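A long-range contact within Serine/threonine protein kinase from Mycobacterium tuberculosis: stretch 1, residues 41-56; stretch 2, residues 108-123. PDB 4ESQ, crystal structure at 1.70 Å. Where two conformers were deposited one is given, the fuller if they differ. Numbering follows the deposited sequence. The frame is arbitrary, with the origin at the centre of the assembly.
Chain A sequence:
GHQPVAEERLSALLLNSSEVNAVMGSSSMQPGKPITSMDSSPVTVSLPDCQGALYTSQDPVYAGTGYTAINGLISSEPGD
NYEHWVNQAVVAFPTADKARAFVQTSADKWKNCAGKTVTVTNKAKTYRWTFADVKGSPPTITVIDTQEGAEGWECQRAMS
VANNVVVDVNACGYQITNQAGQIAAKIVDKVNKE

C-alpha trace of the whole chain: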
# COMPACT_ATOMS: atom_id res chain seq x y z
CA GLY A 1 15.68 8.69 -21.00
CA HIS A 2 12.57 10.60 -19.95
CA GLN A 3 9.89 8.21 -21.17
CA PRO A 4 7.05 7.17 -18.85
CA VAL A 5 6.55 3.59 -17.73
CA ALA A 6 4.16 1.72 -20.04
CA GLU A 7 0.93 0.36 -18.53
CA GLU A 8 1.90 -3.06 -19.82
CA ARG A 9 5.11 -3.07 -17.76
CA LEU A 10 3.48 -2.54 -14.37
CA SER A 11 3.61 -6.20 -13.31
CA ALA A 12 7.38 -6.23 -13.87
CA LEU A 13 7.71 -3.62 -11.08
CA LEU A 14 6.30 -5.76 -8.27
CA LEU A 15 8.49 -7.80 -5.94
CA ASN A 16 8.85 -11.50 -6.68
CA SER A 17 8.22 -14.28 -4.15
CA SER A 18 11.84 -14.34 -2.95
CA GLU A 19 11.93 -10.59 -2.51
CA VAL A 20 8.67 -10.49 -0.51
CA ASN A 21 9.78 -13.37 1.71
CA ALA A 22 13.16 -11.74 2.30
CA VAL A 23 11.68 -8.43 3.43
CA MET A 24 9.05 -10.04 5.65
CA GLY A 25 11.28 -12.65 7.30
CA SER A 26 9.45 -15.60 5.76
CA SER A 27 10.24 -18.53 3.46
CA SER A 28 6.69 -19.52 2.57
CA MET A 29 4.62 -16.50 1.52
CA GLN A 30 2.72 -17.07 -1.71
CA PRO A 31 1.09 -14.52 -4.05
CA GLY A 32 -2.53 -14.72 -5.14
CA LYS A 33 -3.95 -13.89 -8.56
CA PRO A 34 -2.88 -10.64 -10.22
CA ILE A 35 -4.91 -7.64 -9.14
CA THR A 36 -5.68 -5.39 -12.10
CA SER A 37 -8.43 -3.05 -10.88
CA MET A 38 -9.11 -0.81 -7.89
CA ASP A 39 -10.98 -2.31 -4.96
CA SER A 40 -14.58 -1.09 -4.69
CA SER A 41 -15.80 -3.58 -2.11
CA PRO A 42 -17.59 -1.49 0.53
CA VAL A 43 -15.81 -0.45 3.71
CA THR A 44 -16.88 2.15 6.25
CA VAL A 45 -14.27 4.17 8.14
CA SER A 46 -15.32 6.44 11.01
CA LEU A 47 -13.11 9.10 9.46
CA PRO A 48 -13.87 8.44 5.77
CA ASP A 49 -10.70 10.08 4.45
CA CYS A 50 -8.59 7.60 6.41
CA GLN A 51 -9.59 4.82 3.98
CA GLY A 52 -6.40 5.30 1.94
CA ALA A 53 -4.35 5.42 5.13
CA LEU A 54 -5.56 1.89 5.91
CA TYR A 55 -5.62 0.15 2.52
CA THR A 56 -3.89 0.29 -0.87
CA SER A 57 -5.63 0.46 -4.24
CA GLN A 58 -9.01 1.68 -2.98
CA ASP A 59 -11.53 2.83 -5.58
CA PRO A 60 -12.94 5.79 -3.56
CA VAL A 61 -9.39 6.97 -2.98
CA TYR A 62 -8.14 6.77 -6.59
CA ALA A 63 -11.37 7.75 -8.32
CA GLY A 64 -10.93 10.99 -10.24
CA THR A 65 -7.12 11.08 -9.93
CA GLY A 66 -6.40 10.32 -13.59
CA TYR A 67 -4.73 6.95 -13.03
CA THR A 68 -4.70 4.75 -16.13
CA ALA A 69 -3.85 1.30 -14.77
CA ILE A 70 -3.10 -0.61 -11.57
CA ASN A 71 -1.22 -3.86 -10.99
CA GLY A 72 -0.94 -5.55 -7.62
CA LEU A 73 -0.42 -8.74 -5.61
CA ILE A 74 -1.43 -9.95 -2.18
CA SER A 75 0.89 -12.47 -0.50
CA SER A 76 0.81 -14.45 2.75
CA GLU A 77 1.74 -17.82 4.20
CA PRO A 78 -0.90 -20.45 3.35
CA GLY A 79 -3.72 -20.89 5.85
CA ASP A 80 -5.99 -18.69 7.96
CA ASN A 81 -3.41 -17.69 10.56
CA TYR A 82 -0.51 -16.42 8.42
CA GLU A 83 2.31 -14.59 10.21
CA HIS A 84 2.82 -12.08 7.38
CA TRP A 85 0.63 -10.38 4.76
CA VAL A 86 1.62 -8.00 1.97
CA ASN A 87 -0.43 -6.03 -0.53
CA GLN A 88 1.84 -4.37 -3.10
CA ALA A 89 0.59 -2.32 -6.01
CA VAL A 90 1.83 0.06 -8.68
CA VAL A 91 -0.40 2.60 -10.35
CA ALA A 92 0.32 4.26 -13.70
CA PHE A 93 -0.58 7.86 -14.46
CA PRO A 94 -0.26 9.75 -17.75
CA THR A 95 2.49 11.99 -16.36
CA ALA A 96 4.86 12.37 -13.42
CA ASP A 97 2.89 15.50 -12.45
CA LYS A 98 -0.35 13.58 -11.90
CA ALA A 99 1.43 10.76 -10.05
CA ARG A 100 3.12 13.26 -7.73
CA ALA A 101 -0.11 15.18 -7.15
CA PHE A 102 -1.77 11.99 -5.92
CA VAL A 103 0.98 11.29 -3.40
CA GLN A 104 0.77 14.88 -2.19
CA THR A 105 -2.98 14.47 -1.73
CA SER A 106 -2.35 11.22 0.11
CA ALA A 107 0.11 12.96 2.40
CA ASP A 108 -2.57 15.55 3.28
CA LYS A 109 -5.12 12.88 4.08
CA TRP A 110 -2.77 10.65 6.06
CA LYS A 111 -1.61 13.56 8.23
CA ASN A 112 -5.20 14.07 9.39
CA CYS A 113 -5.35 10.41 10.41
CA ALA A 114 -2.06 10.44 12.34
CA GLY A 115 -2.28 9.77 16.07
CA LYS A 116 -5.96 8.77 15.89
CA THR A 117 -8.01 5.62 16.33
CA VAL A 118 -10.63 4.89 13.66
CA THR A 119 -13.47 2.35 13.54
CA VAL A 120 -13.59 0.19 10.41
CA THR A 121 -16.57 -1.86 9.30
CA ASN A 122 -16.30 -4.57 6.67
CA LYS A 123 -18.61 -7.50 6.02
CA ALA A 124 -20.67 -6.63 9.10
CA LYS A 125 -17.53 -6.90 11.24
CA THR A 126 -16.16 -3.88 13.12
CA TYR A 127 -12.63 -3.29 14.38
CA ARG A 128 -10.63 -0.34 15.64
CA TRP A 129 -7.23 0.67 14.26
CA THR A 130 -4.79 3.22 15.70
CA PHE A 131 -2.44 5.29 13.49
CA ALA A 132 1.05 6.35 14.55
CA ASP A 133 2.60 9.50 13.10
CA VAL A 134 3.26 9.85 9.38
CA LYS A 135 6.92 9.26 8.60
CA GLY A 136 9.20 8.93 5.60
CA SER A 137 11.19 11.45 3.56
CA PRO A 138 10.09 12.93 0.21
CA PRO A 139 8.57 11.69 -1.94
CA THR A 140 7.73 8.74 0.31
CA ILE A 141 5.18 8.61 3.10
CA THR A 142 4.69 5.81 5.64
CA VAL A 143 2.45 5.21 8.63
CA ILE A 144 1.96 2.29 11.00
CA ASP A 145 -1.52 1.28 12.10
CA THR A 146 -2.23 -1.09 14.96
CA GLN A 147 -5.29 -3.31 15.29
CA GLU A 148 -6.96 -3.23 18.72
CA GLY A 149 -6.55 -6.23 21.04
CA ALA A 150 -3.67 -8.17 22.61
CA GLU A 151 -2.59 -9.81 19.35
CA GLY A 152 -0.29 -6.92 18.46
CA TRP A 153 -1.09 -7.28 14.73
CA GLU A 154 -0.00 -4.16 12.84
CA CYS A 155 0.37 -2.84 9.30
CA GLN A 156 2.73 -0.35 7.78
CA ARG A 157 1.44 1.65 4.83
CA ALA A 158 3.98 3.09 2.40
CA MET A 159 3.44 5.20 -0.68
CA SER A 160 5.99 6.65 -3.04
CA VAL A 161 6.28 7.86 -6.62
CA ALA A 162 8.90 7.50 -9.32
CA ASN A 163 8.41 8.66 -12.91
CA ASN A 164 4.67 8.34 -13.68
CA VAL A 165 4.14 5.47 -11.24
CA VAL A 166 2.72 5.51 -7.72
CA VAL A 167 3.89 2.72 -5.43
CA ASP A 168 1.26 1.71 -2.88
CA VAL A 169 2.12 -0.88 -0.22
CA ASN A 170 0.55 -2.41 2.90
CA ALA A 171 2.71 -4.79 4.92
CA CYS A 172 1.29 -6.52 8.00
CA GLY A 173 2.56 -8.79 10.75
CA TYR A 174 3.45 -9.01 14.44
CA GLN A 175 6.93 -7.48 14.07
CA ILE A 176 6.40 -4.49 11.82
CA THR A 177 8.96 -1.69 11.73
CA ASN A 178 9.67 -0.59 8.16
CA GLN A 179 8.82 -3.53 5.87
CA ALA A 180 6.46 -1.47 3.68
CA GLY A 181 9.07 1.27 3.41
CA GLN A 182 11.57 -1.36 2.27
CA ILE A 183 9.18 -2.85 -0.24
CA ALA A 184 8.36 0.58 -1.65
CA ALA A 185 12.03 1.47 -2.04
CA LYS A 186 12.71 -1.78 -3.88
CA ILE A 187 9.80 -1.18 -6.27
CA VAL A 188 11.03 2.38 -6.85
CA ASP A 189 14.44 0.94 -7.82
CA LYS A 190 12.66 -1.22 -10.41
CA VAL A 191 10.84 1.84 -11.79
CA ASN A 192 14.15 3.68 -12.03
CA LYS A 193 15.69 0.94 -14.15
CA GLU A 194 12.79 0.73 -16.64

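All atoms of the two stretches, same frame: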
# COMPACT_ATOMS: atom_id res chain seq x y z
N SER A 41 -15.00 -2.88 -3.11
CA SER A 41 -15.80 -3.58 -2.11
C SER A 41 -16.03 -2.59 -0.97
O SER A 41 -15.11 -1.85 -0.58
CB SER A 41 -15.09 -4.84 -1.62
OG SER A 41 -13.85 -4.52 -1.02
N PRO A 42 -17.25 -2.55 -0.44
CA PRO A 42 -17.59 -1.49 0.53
C PRO A 42 -16.82 -1.63 1.84
O PRO A 42 -16.66 -2.73 2.36
CB PRO A 42 -19.09 -1.70 0.78
CG PRO A 42 -19.33 -3.13 0.44
CD PRO A 42 -18.40 -3.43 -0.71
N VAL A 43 -16.35 -0.50 2.36
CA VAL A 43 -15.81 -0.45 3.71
C VAL A 43 -16.15 0.92 4.30
O VAL A 43 -16.14 1.93 3.60
CB VAL A 43 -14.30 -0.70 3.72
CG1 VAL A 43 -13.58 0.26 2.79
CG2 VAL A 43 -13.75 -0.61 5.14
N THR A 44 -16.49 0.93 5.58
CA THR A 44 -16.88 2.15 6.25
C THR A 44 -15.82 2.51 7.28
O THR A 44 -15.50 1.70 8.15
CB THR A 44 -18.21 1.96 6.97
OG1 THR A 44 -19.18 1.46 6.04
CG2 THR A 44 -18.70 3.29 7.57
N VAL A 45 -15.26 3.70 7.18
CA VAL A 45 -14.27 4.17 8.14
C VAL A 45 -14.83 5.39 8.85
O VAL A 45 -15.35 6.30 8.20
CB VAL A 45 -12.95 4.53 7.45
CG1 VAL A 45 -11.86 4.80 8.48
CG2 VAL A 45 -12.55 3.40 6.52
N SER A 46 -14.73 5.38 10.18
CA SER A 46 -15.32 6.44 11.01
C SER A 46 -14.85 7.82 10.57
O SER A 46 -15.62 8.78 10.59
CB SER A 46 -15.03 6.19 12.49
OG SER A 46 -13.64 6.11 12.75
N LEU A 47 -13.58 7.92 10.19
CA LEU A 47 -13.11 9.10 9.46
C LEU A 47 -12.91 8.67 8.01
O LEU A 47 -11.90 8.05 7.67
CB LEU A 47 -11.79 9.62 10.06
CG LEU A 47 -11.84 10.03 11.54
CD1 LEU A 47 -10.44 10.35 12.06
CD2 LEU A 47 -12.79 11.21 11.75
N PRO A 48 -13.88 8.99 7.14
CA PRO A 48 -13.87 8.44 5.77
C PRO A 48 -12.57 8.66 5.00
O PRO A 48 -12.19 7.79 4.22
CB PRO A 48 -15.02 9.19 5.09
CG PRO A 48 -15.94 9.55 6.17
CD PRO A 48 -15.08 9.80 7.40
N ASP A 49 -11.90 9.78 5.23
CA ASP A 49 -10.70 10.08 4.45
C ASP A 49 -9.47 9.33 4.96
O ASP A 49 -8.37 9.50 4.44
CB ASP A 49 -10.45 11.58 4.38
CG ASP A 49 -11.34 12.26 3.34
OD1 ASP A 49 -11.65 11.62 2.31
OD2 ASP A 49 -11.74 13.42 3.56
N CYS A 50 -9.66 8.49 5.97
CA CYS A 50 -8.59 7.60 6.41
C CYS A 50 -8.61 6.26 5.68
O CYS A 50 -7.80 5.38 5.99
CB CYS A 50 -8.63 7.40 7.93
SG CYS A 50 -8.32 8.93 8.83
N GLN A 51 -9.52 6.08 4.73
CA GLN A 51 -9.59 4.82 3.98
C GLN A 51 -8.26 4.49 3.28
O GLN A 51 -7.78 3.35 3.33
CB GLN A 51 -10.74 4.83 2.95
CG GLN A 51 -10.94 3.50 2.22
CD GLN A 51 -12.22 3.41 1.41
OE1 GLN A 51 -13.09 4.27 1.52
NE2 GLN A 51 -12.35 2.36 0.60
N GLY A 52 -7.67 5.49 2.63
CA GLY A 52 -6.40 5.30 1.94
C GLY A 52 -5.25 5.08 2.91
O GLY A 52 -4.24 4.46 2.56
N ALA A 53 -5.39 5.59 4.13
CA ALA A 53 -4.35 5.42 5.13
C ALA A 53 -4.36 4.00 5.68
O ALA A 53 -3.39 3.57 6.30
CB ALA A 53 -4.52 6.44 6.24
N LEU A 54 -5.45 3.28 5.47
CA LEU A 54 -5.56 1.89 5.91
C LEU A 54 -5.22 0.86 4.82
O LEU A 54 -4.61 -0.17 5.11
CB LEU A 54 -6.98 1.59 6.39
CG LEU A 54 -7.37 2.29 7.69
CD1 LEU A 54 -8.87 2.29 7.90
CD2 LEU A 54 -6.64 1.66 8.87
N TYR A 55 -5.66 1.14 3.60
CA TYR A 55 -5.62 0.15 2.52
C TYR A 55 -5.07 0.72 1.21
O TYR A 55 -5.30 1.89 0.88
CB TYR A 55 -7.03 -0.38 2.24
CG TYR A 55 -7.80 -0.82 3.47
CD1 TYR A 55 -7.31 -1.83 4.29
CD2 TYR A 55 -9.02 -0.24 3.80
CE1 TYR A 55 -8.01 -2.25 5.41
CE2 TYR A 55 -9.73 -0.65 4.92
CZ TYR A 55 -9.22 -1.66 5.72
OH TYR A 55 -9.91 -2.07 6.84
N THR A 56 -4.37 -0.12 0.45
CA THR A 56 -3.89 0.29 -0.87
C THR A 56 -4.99 0.11 -1.90
O THR A 56 -5.99 -0.57 -1.65
CB THR A 56 -2.71 -0.58 -1.34
OG1 THR A 56 -3.20 -1.79 -1.93
CG2 THR A 56 -1.81 -0.94 -0.18
N ASP A 108 -1.60 14.72 2.56
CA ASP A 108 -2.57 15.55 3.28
C ASP A 108 -3.58 14.73 4.06
O ASP A 108 -3.89 15.04 5.21
CB ASP A 108 -3.36 16.48 2.36
CG ASP A 108 -4.65 17.02 3.04
OD1 ASP A 108 -4.55 17.96 3.86
OD2 ASP A 108 -5.76 16.50 2.76
N LYS A 109 -4.11 13.69 3.43
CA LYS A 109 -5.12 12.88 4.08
C LYS A 109 -4.51 12.09 5.23
O LYS A 109 -5.10 12.02 6.31
CB LYS A 109 -5.82 11.96 3.09
CG LYS A 109 -6.66 12.73 2.05
CD LYS A 109 -7.36 11.79 1.08
CE LYS A 109 -8.37 12.55 0.22
NZ LYS A 109 -9.08 11.64 -0.73
N TRP A 110 -3.34 11.49 5.02
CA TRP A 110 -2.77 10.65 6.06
C TRP A 110 -2.43 11.46 7.31
O TRP A 110 -2.52 10.96 8.43
CB TRP A 110 -1.53 9.89 5.59
CG TRP A 110 -1.75 8.87 4.51
CD1 TRP A 110 -2.86 8.73 3.70
CD2 TRP A 110 -0.83 7.85 4.11
NE1 TRP A 110 -2.67 7.68 2.83
CE2 TRP A 110 -1.44 7.12 3.06
CE3 TRP A 110 0.44 7.46 4.55
CZ2 TRP A 110 -0.81 6.04 2.43
CZ3 TRP A 110 1.06 6.39 3.92
CH2 TRP A 110 0.44 5.70 2.87
N LYS A 111 -2.02 12.71 7.11
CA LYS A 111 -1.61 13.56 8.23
C LYS A 111 -2.78 13.89 9.15
O LYS A 111 -2.58 14.16 10.34
CB LYS A 111 -0.92 14.82 7.73
CG LYS A 111 0.47 14.52 7.18
CD LYS A 111 1.17 15.75 6.63
CE LYS A 111 2.47 15.36 5.94
NZ LYS A 111 3.04 16.48 5.13
N ASN A 112 -3.99 13.85 8.61
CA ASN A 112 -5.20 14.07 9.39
C ASN A 112 -5.68 12.80 10.09
O ASN A 112 -6.60 12.84 10.91
CB ASN A 112 -6.32 14.65 8.51
CG ASN A 112 -6.06 16.09 8.11
OD1 ASN A 112 -5.53 16.88 8.90
ND2 ASN A 112 -6.45 16.44 6.90
N CYS A 113 -5.06 11.67 9.75
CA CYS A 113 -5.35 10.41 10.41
C CYS A 113 -4.34 10.10 11.51
O CYS A 113 -4.63 9.32 12.42
CB CYS A 113 -5.36 9.27 9.38
SG CYS A 113 -6.55 9.55 8.05
N ALA A 114 -3.16 10.71 11.42
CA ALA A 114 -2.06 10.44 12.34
C ALA A 114 -2.46 10.61 13.80
O ALA A 114 -3.12 11.58 14.16
CB ALA A 114 -0.87 11.34 12.02
N GLY A 115 -2.04 9.67 14.64
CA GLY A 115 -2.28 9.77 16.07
C GLY A 115 -3.74 9.61 16.48
O GLY A 115 -4.13 10.04 17.57
N LYS A 116 -4.54 8.99 15.62
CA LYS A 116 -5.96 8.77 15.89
C LYS A 116 -6.36 7.31 15.78
O LYS A 116 -5.73 6.53 15.06
CB LYS A 116 -6.82 9.60 14.94
CG LYS A 116 -6.60 11.10 15.02
CD LYS A 116 -7.51 11.83 14.04
CE LYS A 116 -7.24 13.32 14.03
NZ LYS A 116 -8.19 14.02 13.12
N THR A 117 -7.40 6.92 16.51
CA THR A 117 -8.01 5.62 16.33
C THR A 117 -9.27 5.78 15.48
O THR A 117 -10.05 6.69 15.70
CB THR A 117 -8.37 4.96 17.69
OG1 THR A 117 -7.19 4.87 18.50
CG2 THR A 117 -8.94 3.56 17.47
N VAL A 118 -9.43 4.91 14.49
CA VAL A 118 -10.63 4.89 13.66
C VAL A 118 -11.35 3.55 13.80
O VAL A 118 -10.73 2.53 14.15
CB VAL A 118 -10.31 5.15 12.16
CG1 VAL A 118 -9.73 6.55 11.99
CG2 VAL A 118 -9.35 4.10 11.61
N THR A 119 -12.66 3.56 13.56
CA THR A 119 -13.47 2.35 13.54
C THR A 119 -13.66 1.94 12.08
O THR A 119 -13.98 2.78 11.23
CB THR A 119 -14.85 2.58 14.19
OG1 THR A 119 -14.68 3.07 15.53
CG2 THR A 119 -15.64 1.29 14.25
N VAL A 120 -13.45 0.67 11.78
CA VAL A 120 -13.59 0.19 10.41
C VAL A 120 -14.61 -0.93 10.35
O VAL A 120 -14.54 -1.88 11.13
CB VAL A 120 -12.25 -0.35 9.87
CG1 VAL A 120 -12.41 -0.76 8.41
CG2 VAL A 120 -11.17 0.70 10.01
N THR A 121 -15.56 -0.82 9.43
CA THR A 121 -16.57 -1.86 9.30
C THR A 121 -16.47 -2.48 7.92
O THR A 121 -16.45 -1.79 6.90
CB THR A 121 -17.99 -1.31 9.53
OG1 THR A 121 -18.06 -0.69 10.82
CG2 THR A 121 -19.01 -2.45 9.48
N ASN A 122 -16.41 -3.81 7.90
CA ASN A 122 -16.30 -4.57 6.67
C ASN A 122 -16.99 -5.91 6.86
O ASN A 122 -16.75 -6.60 7.85
CB ASN A 122 -14.83 -4.76 6.29
CG ASN A 122 -14.65 -5.30 4.87
OD1 ASN A 122 -15.44 -6.12 4.40
ND2 ASN A 122 -13.61 -4.82 4.19
N LYS A 123 -17.87 -6.25 5.93
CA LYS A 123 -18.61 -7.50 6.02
C LYS A 123 -19.28 -7.67 7.38
O LYS A 123 -19.20 -8.73 7.99
CB LYS A 123 -17.69 -8.70 5.74
CG LYS A 123 -17.08 -8.70 4.35
CD LYS A 123 -16.41 -10.04 4.05
CE LYS A 123 -15.73 -10.02 2.69
NZ LYS A 123 -16.69 -9.67 1.59
O HOH W 1 -16.90 1.96 10.84
O HOH W 2 -10.15 9.43 0.49
O HOH W 3 -7.82 12.38 6.32

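Three residues of the second stretch, Val118, Val120 and Cys113, have the most surface covered by the first stretch (70, 66 and 57 Å²), and the contact, 876 Å² in all, can be read outward from them.

Val118 points its CA-to-CB bond toward the first stretch and meets five residues there. Its CB lies 4.0 Å from Val45 CG1 and 3.5 Å from Ser46 OG, its CG1 is 3.9 Å from Leu47 CD1 and 4.2 Å from Cys50 SG, and its CG2 is 4.2 Å from Leu54 CD1. These are van der Waals distances, so the isopropyl group packs against side chains of both the short strand and the weakly bonded helix further along, with Leu47 and Cys50 also in reach.

Val120 sits in the strand pairing itself. It faces Val45 as an antiparallel, non-hydrogen-bonded pair, with a CA-CA separation of 4.6 Å, and both side chains lie on the same face of the sheet. On that face Val120 CG2 approaches Leu54 CD1 at 3.5 Å, while Val120 CG1 lies 3.5 Å from Val43 CG2 and 3.2 Å from Tyr55 OH. The CG1 methyl is near the plane of the tyrosine ring, so it meets the ring's edge.

The backbone sets this register. Thr44 N donates to Thr121 O (3.0 Å, 172°) and Thr121 N to Thr44 O (2.8 Å, 164°), a nearly linear reciprocal pair. One step on, Ser46 N donates to Thr119 O (2.9 Å, 154°), but the return bond runs from Thr119 N to the side-chain atom Ser46 OG (2.8 Å, 166°). With chi1 at 57° (p), the serine hydroxyl takes the place of a backbone acceptor just where the strand ends. Water 1 adds a link, donating to Thr44 O at 3.0 Å and lying 2.9 Å from Thr121 OG1.

Cys113 supplies the covalent tie: its SG is 2.0 Å from Cys50 SG, with chi3 of -108°. The disulfide joins the 3-10 segment to the residue that opens a type II turn, and Ala53 CB rests 4.1 Å from Cys113 SG. Ala53 also sits over the five-membered ring of Trp110: its CA stands 3.9 Å from the centroid of that ring and 21° off the normal, a CH-pi contact over the face.

At the more exposed margin, Asp49 OD1 and Lys109 NZ form a long salt bridge of 4.0 Å. Water 2 bridges the pair, accepting from Lys109 NZ at 2.7 Å and donating to Asp49 OD1 at 3.2 Å, so the charges are joined through solvent as well as directly.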